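Local atomic coordinates of DspB (Aggregatibacter actinomycetemcomitans, PDB entry 1YHT), a protein that hydrolyses terminal N-acetylhexosamine residues as a family 20 glycoside hydrolase and disperses biofilms, probably by cutting their N-acetylglucosamine polymer. Residues A[273-278]-A[308-313]; A[278-283]-A[330-335]. One frame throughout, in Å; residues are numbered along the deposited sequence.

Contact 1: residues A[273-278]-A[308-313]; sequences NSYYLY and DGRNTK. With ACY (acetic acid), chain B.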
loop_
_atom_site.group_PDB
_atom_site.type_symbol
_atom_site.label_atom_id
_atom_site.label_comp_id
_atom_site.label_asym_id
_atom_site.label_seq_id
_atom_site.Cartn_x
_atom_site.Cartn_y
_atom_site.Cartn_z
ATOM N N ASN A 273 8.351 6.226 6.546
ATOM C CA ASN A 273 9.081 5.797 7.793
ATOM C C ASN A 273 8.209 5.051 8.768
ATOM O O ASN A 273 7.397 5.666 9.446
ATOM C CB ASN A 273 9.680 7.029 8.490
ATOM C CG ASN A 273 10.507 6.684 9.741
ATOM O OD1 ASN A 273 10.306 5.656 10.378
ATOM N ND2 ASN A 273 11.430 7.562 10.084
ATOM N N SER A 274 8.401 3.732 8.873
ATOM C CA SER A 274 7.542 2.885 9.704
ATOM C C SER A 274 7.632 3.225 11.198
ATOM O O SER A 274 6.672 3.080 11.918
ATOM C CB SER A 274 7.841 1.400 9.489
ATOM O OG SER A 274 9.190 1.121 9.812
ATOM N N TYR A 275 8.761 3.735 11.666
ATOM C CA TYR A 275 8.809 4.084 13.087
ATOM C C TYR A 275 7.788 5.140 13.505
ATOM O O TYR A 275 7.110 4.955 14.519
ATOM C CB TYR A 275 10.194 4.525 13.500
ATOM C CG TYR A 275 10.307 4.712 14.999
ATOM C CD1 TYR A 275 10.455 3.616 15.860
ATOM C CD2 TYR A 275 10.220 5.967 15.548
ATOM C CE1 TYR A 275 10.537 3.791 17.239
ATOM C CE2 TYR A 275 10.330 6.157 16.922
ATOM C CZ TYR A 275 10.508 5.075 17.747
ATOM O OH TYR A 275 10.575 5.319 19.094
ATOM N N TYR A 276 7.705 6.247 12.766
ATOM C CA TYR A 276 6.779 7.351 13.098
ATOM C C TYR A 276 5.422 7.310 12.380
ATOM O O TYR A 276 4.440 7.908 12.838
ATOM C CB TYR A 276 7.425 8.692 12.755
ATOM C CG TYR A 276 8.496 9.086 13.725
ATOM C CD1 TYR A 276 8.151 9.462 15.030
ATOM C CD2 TYR A 276 9.853 9.050 13.368
ATOM C CE1 TYR A 276 9.112 9.818 15.934
ATOM C CE2 TYR A 276 10.839 9.444 14.287
ATOM C CZ TYR A 276 10.456 9.811 15.561
ATOM O OH TYR A 276 11.392 10.171 16.501
ATOM N N LEU A 277 5.410 6.657 11.229
ATOM C CA LEU A 277 4.319 6.791 10.294
ATOM C C LEU A 277 3.506 5.534 10.065
ATOM O O LEU A 277 2.541 5.589 9.315
ATOM C CB LEU A 277 4.828 7.363 8.969
ATOM C CG LEU A 277 5.648 8.649 9.048
ATOM C CD1 LEU A 277 6.099 9.060 7.694
ATOM C CD2 LEU A 277 4.927 9.823 9.704
ATOM N N TYR A 278 3.864 4.430 10.704
ATOM C CA TYR A 278 2.994 3.236 10.753
ATOM C C TYR A 278 2.270 3.240 12.082
ATOM O O TYR A 278 2.881 3.499 13.123
ATOM C CB TYR A 278 3.795 1.939 10.687
ATOM C CG TYR A 278 4.209 1.490 9.311
ATOM C CD1 TYR A 278 4.272 2.380 8.228
ATOM C CD2 TYR A 278 4.606 0.176 9.099
ATOM C CE1 TYR A 278 4.659 1.957 6.995
ATOM C CE2 TYR A 278 5.044 -0.230 7.861
ATOM C CZ TYR A 278 5.039 0.639 6.812
ATOM O OH TYR A 278 5.404 0.171 5.549
ATOM N N ASP A 308 15.009 7.064 8.400
ATOM C CA ASP A 308 15.559 5.779 8.842
ATOM C C ASP A 308 15.092 5.454 10.273
ATOM O O ASP A 308 15.846 5.609 11.270
ATOM C CB ASP A 308 17.089 5.751 8.686
ATOM C CG ASP A 308 17.732 4.463 9.187
ATOM O OD1 ASP A 308 17.074 3.418 9.316
ATOM O OD2 ASP A 308 18.937 4.502 9.484
ATOM N N GLY A 309 13.847 4.982 10.362
ATOM C CA GLY A 309 13.215 4.701 11.647
ATOM C C GLY A 309 13.346 5.915 12.555
ATOM O O GLY A 309 13.120 7.052 12.116
ATOM N N ARG A 310 13.732 5.684 13.810
ATOM C CA ARG A 310 14.040 6.807 14.721
ATOM C C ARG A 310 15.417 7.415 14.588
ATOM O O ARG A 310 15.709 8.386 15.310
ATOM C CB ARG A 310 13.764 6.485 16.199
ATOM C CG ARG A 310 14.347 5.175 16.738
ATOM C CD ARG A 310 14.206 5.144 18.293
ATOM N NE ARG A 310 14.686 6.391 18.893
ATOM C CZ ARG A 310 13.963 7.228 19.650
ATOM N NH1 ARG A 310 12.702 6.946 19.952
ATOM N NH2 ARG A 310 14.519 8.353 20.124
ATOM N N ASN A 311 16.236 6.920 13.651
ATOM C CA ASN A 311 17.625 7.373 13.513
ATOM C C ASN A 311 17.737 8.760 12.887
ATOM O O ASN A 311 17.198 9.026 11.817
ATOM C CB ASN A 311 18.453 6.319 12.725
ATOM C CG ASN A 311 19.927 6.728 12.500
ATOM O OD1 ASN A 311 20.475 7.631 13.173
ATOM N ND2 ASN A 311 20.581 6.047 11.547
ATOM N N THR A 312 18.459 9.665 13.551
ATOM C CA THR A 312 18.564 11.045 13.059
ATOM C C THR A 312 19.921 11.358 12.434
ATOM O O THR A 312 20.093 12.414 11.824
ATOM C CB THR A 312 18.102 12.107 14.145
ATOM O OG1 THR A 312 18.680 11.816 15.420
ATOM C CG2 THR A 312 16.601 12.075 14.312
ATOM N N LYS A 313 20.869 10.418 12.491
ATOM C CA LYS A 313 22.232 10.680 11.966
ATOM C C LYS A 313 22.343 10.777 10.456
ATOM O O LYS A 313 23.252 11.430 9.940
ATOM C CB LYS A 313 23.212 9.589 12.416
ATOM C CG LYS A 313 23.298 9.372 13.898
ATOM C CD LYS A 313 24.348 8.300 14.192
ATOM C CE LYS A 313 23.759 7.223 15.058
ATOM N NZ LYS A 313 22.602 6.601 14.378
HETATM C C ACY B . 5.261 -3.080 4.206
HETATM O O ACY B . 5.466 -2.546 5.304
HETATM O OXT ACY B . 5.210 -4.327 4.038
HETATM C CH3 ACY B . 5.030 -2.174 3.044
#
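Tyr275 and Arg310 lie side by side and point the same way, the aliphatic part of the arginine running over one face of the phenol ring. Arg310 CB makes a CH-pi contact 3.7 Å from the ring centroid, offset toward the CD2-CE2 rim. Chi1 (50°) sets CG of Arg310 between its backbone N and carbonyl carbon; the chain, bent at chi3, reaches the hydroxyl, where NH1 donates to Tyr275 OH at 2.8 Å. The hydroxyl lies at the guanidinium edge, near its plane, although ring and guanidinium planes stand 79° apart. At the base of the ring, Tyr275 CB rests on Gly309 CA at 3.5 Å.

Asn273 points its amide at the type II' turn formed by Asp308 to Asn311. ND2 gives a nearly straight bond (172°) to Gly309 O at 2.7 Å and also binds Val306 O, while OD1 makes a weak N-cap bond with Tyr275 N. OD2 of Asp308 bonds Asn314 and Asn311 ND2, and OD1 forms a salt bridge with Arg253. The buried asparagine thus ties Gly309 O of the turn to the helix start with both ends of its amide, whereas the Tyr275-Arg310 pair lies at the exposed side of the contact.

Contact 2: residues A[278-283]-A[330-335]; sequences YIVPKA and WGEDAK. With ACY (acetic acid), chain B.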
loop_
_atom_site.group_PDB
_atom_site.type_symbol
_atom_site.label_atom_id
_atom_site.label_comp_id
_atom_site.label_asym_id
_atom_site.label_seq_id
_atom_site.Cartn_x
_atom_site.Cartn_y
_atom_site.Cartn_z
ATOM N N TYR A 278 3.864 4.430 10.704
ATOM C CA TYR A 278 2.994 3.236 10.753
ATOM C C TYR A 278 2.270 3.240 12.082
ATOM O O TYR A 278 2.881 3.499 13.123
ATOM C CB TYR A 278 3.795 1.939 10.687
ATOM C CG TYR A 278 4.209 1.490 9.311
ATOM C CD1 TYR A 278 4.272 2.380 8.228
ATOM C CD2 TYR A 278 4.606 0.176 9.099
ATOM C CE1 TYR A 278 4.659 1.957 6.995
ATOM C CE2 TYR A 278 5.044 -0.230 7.861
ATOM C CZ TYR A 278 5.039 0.639 6.812
ATOM O OH TYR A 278 5.404 0.171 5.549
ATOM N N ILE A 279 0.965 2.964 12.024
ATOM C CA ILE A 279 0.217 2.619 13.220
ATOM C C ILE A 279 -0.507 1.298 12.950
ATOM O O ILE A 279 -1.063 1.084 11.850
ATOM C CB ILE A 279 -0.720 3.804 13.720
ATOM C CG1 ILE A 279 -1.387 3.422 15.041
ATOM C CG2 ILE A 279 -1.770 4.162 12.670
ATOM C CD1 ILE A 279 -1.855 4.641 15.860
ATOM N N VAL A 280 -0.521 0.424 13.960
ATOM C CA VAL A 280 -1.165 -0.873 13.898
ATOM C C VAL A 280 -2.218 -0.952 15.021
ATOM O O VAL A 280 -1.968 -1.452 16.137
ATOM C CB VAL A 280 -0.113 -2.046 13.964
ATOM C CG1 VAL A 280 -0.733 -3.364 13.556
ATOM C CG2 VAL A 280 1.128 -1.728 13.036
ATOM N N PRO A 281 -3.406 -0.433 14.743
ATOM C CA PRO A 281 -4.380 -0.404 15.820
ATOM C C PRO A 281 -4.724 -1.772 16.394
ATOM O O PRO A 281 -4.893 -2.777 15.678
ATOM C CB PRO A 281 -5.600 0.269 15.180
ATOM C CG PRO A 281 -4.998 1.082 14.071
ATOM C CD PRO A 281 -3.934 0.198 13.528
ATOM N N LYS A 282 -4.802 -1.768 17.719
ATOM C CA LYS A 282 -5.143 -2.946 18.485
ATOM C C LYS A 282 -5.964 -2.501 19.687
ATOM O O LYS A 282 -5.563 -1.605 20.424
ATOM C CB LYS A 282 -3.860 -3.662 18.902
ATOM C CG LYS A 282 -4.076 -4.951 19.666
ATOM C CD LYS A 282 -2.747 -5.697 19.826
ATOM C CE LYS A 282 -2.787 -6.643 20.988
ATOM N NZ LYS A 282 -3.683 -7.768 20.743
ATOM N N ALA A 283 -7.129 -3.122 19.867
ATOM C CA ALA A 283 -7.970 -2.837 21.016
ATOM C C ALA A 283 -7.207 -3.205 22.301
ATOM O O ALA A 283 -6.567 -4.237 22.374
ATOM C CB ALA A 283 -9.256 -3.614 20.933
ATOM N N TRP A 330 -2.303 0.074 9.441
ATOM C CA TRP A 330 -2.273 -1.313 9.129
ATOM C C TRP A 330 -3.234 -2.060 10.023
ATOM O O TRP A 330 -3.402 -1.721 11.203
ATOM C CB TRP A 330 -0.882 -1.892 9.275
ATOM C CG TRP A 330 0.153 -1.303 8.332
ATOM C CD1 TRP A 330 1.075 -0.378 8.632
ATOM C CD2 TRP A 330 0.350 -1.647 6.967
ATOM N NE1 TRP A 330 1.851 -0.100 7.530
ATOM C CE2 TRP A 330 1.418 -0.867 6.490
ATOM C CE3 TRP A 330 -0.282 -2.535 6.094
ATOM C CZ2 TRP A 330 1.882 -0.957 5.191
ATOM C CZ3 TRP A 330 0.164 -2.608 4.796
ATOM C CH2 TRP A 330 1.228 -1.826 4.353
ATOM N N GLY A 331 -3.834 -3.098 9.431
ATOM C CA GLY A 331 -5.041 -3.754 9.954
ATOM C C GLY A 331 -4.903 -5.046 10.723
ATOM O O GLY A 331 -5.905 -5.524 11.256
ATOM N N GLU A 332 -3.701 -5.612 10.766
ATOM C CA GLU A 332 -3.445 -6.988 11.305
ATOM C C GLU A 332 -4.045 -7.263 12.658
ATOM O O GLU A 332 -4.445 -8.394 12.958
ATOM C CB GLU A 332 -1.966 -7.252 11.674
ATOM C CG GLU A 332 -0.941 -7.119 10.740
ATOM C CD GLU A 332 -0.421 -5.746 10.662
ATOM O OE1 GLU A 332 0.638 -5.411 11.288
ATOM O OE2 GLU A 332 -1.072 -5.056 9.891
ATOM N N ASP A 333 -3.973 -6.267 13.531
ATOM C CA ASP A 333 -4.210 -6.464 14.959
ATOM C C ASP A 333 -5.564 -5.886 15.398
ATOM O O ASP A 333 -5.886 -5.891 16.590
ATOM C CB ASP A 333 -3.087 -5.770 15.777
ATOM C CG ASP A 333 -1.764 -6.552 15.788
ATOM O OD1 ASP A 333 -1.700 -7.683 15.271
ATOM O OD2 ASP A 333 -0.767 -6.003 16.292
ATOM N N ALA A 334 -6.323 -5.345 14.430
ATOM C CA ALA A 334 -7.473 -4.498 14.727
ATOM C C ALA A 334 -8.819 -5.262 14.837
ATOM O O ALA A 334 -9.885 -4.647 14.813
ATOM C CB ALA A 334 -7.569 -3.426 13.688
ATOM N N LYS A 335 -8.782 -6.593 14.977
ATOM C CA LYS A 335 -10.009 -7.368 14.916
ATOM C C LYS A 335 -11.100 -6.932 15.916
ATOM O O LYS A 335 -12.274 -7.018 15.607
ATOM C CB LYS A 335 -9.734 -8.861 15.113
ATOM C CG LYS A 335 -9.229 -9.259 16.465
ATOM C CD LYS A 335 -8.776 -10.753 16.503
ATOM C CE LYS A 335 -7.253 -10.957 16.201
ATOM N NZ LYS A 335 -6.711 -12.369 16.420
HETATM C C ACY B . 5.261 -3.080 4.206
HETATM O O ACY B . 5.466 -2.546 5.304
HETATM O OXT ACY B . 5.210 -4.327 4.038
HETATM C CH3 ACY B . 5.030 -2.174 3.044
HETATM O O HOH W 1 -0.373 -3.553 17.106
HETATM O O HOH W 2 -4.035 -3.342 13.219
HETATM O O HOH W 3 -7.967 -5.539 18.180
#
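Trp330 brings the NE1 edge of its indole against the face of Tyr278, with NE1 over the centre of the phenol ring and 3.0 Å above its plane. The pair is edge-to-face, its planes 61° apart and the centroids of the phenol and the five-membered ring separated by 4.2 Å. CD1 of Trp330 flanks NE1 on the tyrosine CD2 side, 3.6 Å from that atom. The hydroxyl of Tyr278 donates to O of a bound acetic acid molecule, probably from the crystallisation liquor, at 2.7 Å, and the methyl of this molecule lies near CH2 of the indole.

Behind the rings the backbones are joined by one direct hydrogen bond, from Trp330 N to Ile279 O at 2.9 Å. Beyond it the two segments are bridged by water. One water donates to Pro281 O and Trp330 O and accepts from Asp333 N; a second joins Val280 O to Asp333 OD2, and a third links Ala283 N with Asp333 O. Side chains fill in between: the CG1 methyl of Val280 stands 3.3 Å from the carboxylate oxygen OE1 of Glu332, the side chains of Lys282 and Asp333 cross obliquely, CB to CB 3.8 Å, and Pro281 CB and Ala334 CB form an apolar pair at 4.4 Å. OE1 of Glu332 is hydrogen-bonded to a glycerol, which probably came from the crystallisation liquor.

Strand 278-279 runs parallel to strand 324-329 of the TIM barrel, and the contact continues this pairing past the C-terminal end of the latter. Trp330 is packed on Met22 and Asp24 of strand 18-24 and meets His53 edge-to-face. On the outer side, Ile279 lies on Leu349 while Pro281 and Ala334 rest on Ile342, both of helix 339-358.

Contacts 1 and 2 share Tyr278, where helix 274-277 passes directly into strand 278-279, yet their centres are 18 Å apart and they have no other touch. Their segments alternate along the chain: the loop 308-313 meets the helix, and 330-335, beyond strand 324-329, meets the strand that follows. The phenol of Tyr278 joins the two settings: Ser274 CB lies 3.4 Å from the ring plane, over the face opposite to the one that Trp330 covers. Its hydroxyl points to the acetic acid, at the C-terminal ends of the barrel strands where TIM-barrel hydrolases hold their active site, consistent with contact 2 lining the substrate pocket and contact 1 lying farther out.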